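Local coordinates for protein mandelate racemase/muconate lactonizing enzyme (Jannaschia sp., PDB 4J3Z) that is of unestablished specificity but probably catalyses an isomerisation of a carboxylate substrate, as do relatives in the mandelate racemase/muconate lactonizing enzyme family, at residues M180-L183 / S184-D187. Residues are numbered along the deposited sequence; the frame is centred on the assembly and turned at random.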
loop_
_atom_site.group_PDB
_atom_site.type_symbol
_atom_site.label_atom_id
_atom_site.label_comp_id
_atom_site.label_asym_id
_atom_site.label_seq_id
_atom_site.Cartn_x
_atom_site.Cartn_y
_atom_site.Cartn_z
ATOM N N MET D 180 27.471 -2.571 10.121
ATOM C CA MET D 180 27.893 -2.406 8.736
ATOM C C MET D 180 29.044 -3.376 8.444
ATOM O O MET D 180 30.026 -3.388 9.181
ATOM C CB MET D 180 28.344 -0.956 8.520
ATOM C CG MET D 180 28.466 -0.500 7.079
ATOM S SD MET D 180 26.938 -0.599 6.135
ATOM C CE MET D 180 26.058 0.846 6.725
ATOM N N PRO D 181 28.922 -4.203 7.385
ATOM C CA PRO D 181 30.007 -5.121 7.035
ATOM C C PRO D 181 31.267 -4.384 6.605
ATOM O O PRO D 181 31.189 -3.383 5.886
ATOM C CB PRO D 181 29.434 -5.926 5.853
ATOM C CG PRO D 181 28.288 -5.124 5.336
ATOM C CD PRO D 181 27.735 -4.410 6.534
ATOM N N ALA D 182 32.416 -4.870 7.060
ATOM C CA ALA D 182 33.710 -4.290 6.699
ATOM C C ALA D 182 34.003 -4.536 5.231
ATOM O O ALA D 182 33.567 -5.547 4.659
ATOM C CB ALA D 182 34.812 -4.893 7.561
ATOM N N LEU D 183 34.760 -3.634 4.615
ATOM C CA LEU D 183 35.231 -3.870 3.253
ATOM C C LEU D 183 35.987 -5.197 3.107
ATOM O O LEU D 183 35.901 -5.847 2.067
ATOM C CB LEU D 183 36.077 -2.700 2.751
ATOM C CG LEU D 183 35.306 -1.485 2.225
ATOM C CD1 LEU D 183 36.257 -0.341 1.954
ATOM C CD2 LEU D 183 34.506 -1.816 0.971
ATOM N N SER D 184 36.686 -5.618 4.162
ATOM C CA SER D 184 37.454 -6.866 4.148
ATOM C C SER D 184 36.559 -8.099 4.230
ATOM O O SER D 184 36.915 -9.160 3.702
ATOM C CB SER D 184 38.466 -6.886 5.294
ATOM O OG SER D 184 37.787 -6.958 6.541
ATOM N N ASP D 185 35.416 -7.948 4.914
ATOM C CA ASP D 185 34.407 -9.009 5.060
ATOM C C ASP D 185 33.700 -9.259 3.737
ATOM O O ASP D 185 33.319 -10.385 3.435
ATOM C CB ASP D 185 33.340 -8.636 6.100
ATOM C CG ASP D 185 33.866 -8.623 7.541
ATOM O OD1 ASP D 185 34.797 -9.393 7.879
ATOM O OD2 ASP D 185 33.302 -7.844 8.351
ATOM N N ILE D 186 33.510 -8.195 2.967
ATOM C CA ILE D 186 32.837 -8.254 1.667
ATOM C C ILE D 186 33.828 -8.870 0.689
ATOM O O ILE D 186 33.538 -9.865 0.001
ATOM C CB ILE D 186 32.403 -6.837 1.223
ATOM C CG1 ILE D 186 31.437 -6.229 2.248
ATOM C CG2 ILE D 186 31.768 -6.856 -0.159
ATOM C CD1 ILE D 186 31.352 -4.715 2.230
ATOM N N ASP D 187 35.014 -8.278 0.647
ATOM C CA ASP D 187 36.142 -8.849 -0.069
ATOM C C ASP D 187 36.261 -10.372 0.122
ATOM O O ASP D 187 36.154 -11.126 -0.845
ATOM C CB ASP D 187 37.423 -8.136 0.376
ATOM C CG ASP D 187 38.619 -8.608 -0.366
ATOM O OD1 ASP D 187 38.586 -8.584 -1.616
ATOM O OD2 ASP D 187 39.585 -9.014 0.306
#
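Ala182, at the N-cap of helix 183-200, turns its carbonyl into the first helical turn: Ile186 N bonds Ala182 O at 3.1 Å, and Asp185 N reaches the same oxygen through a weak, bent bond (124° at the hydrogen). One residue on, Asp187 N meets Leu183 O at 3.0 Å and continues the i to i+4 ladder. The carboxylate of Asp185 folds back against the incoming chain, its CG beside its own backbone N (chi1 -70°), and OD2 takes a weak, long bond of 3.4 Å from Ala182 N. The same oxygen also rests against the Ala182 methyl, CB, which has Ser184 OG 3.8 Å away. Replacing Asp185 by an alanine removes the carboxylate and would probably leave Ala182 N without this acceptor and the helix start without a nearby negative charge. The CG1 branch of Ile186 runs alongside the Ala182 carbonyl, CG1 3.3 Å from Ala182 O, and packs on Pro181 CB at 4.1 Å, while CD1 loosely approaches Leu183 CD2. Arg221 of helix 216-226 touches both Leu183 and Ile186, while Leu183 packs on Ala204 of a second subunit. Asp185 sits at N3 and reaches back as the acid of a capping box does, but weakly and without the reciprocal bond, the N-cap being alanine, at the start of a helix on the outside of the enolase-type barrel domain.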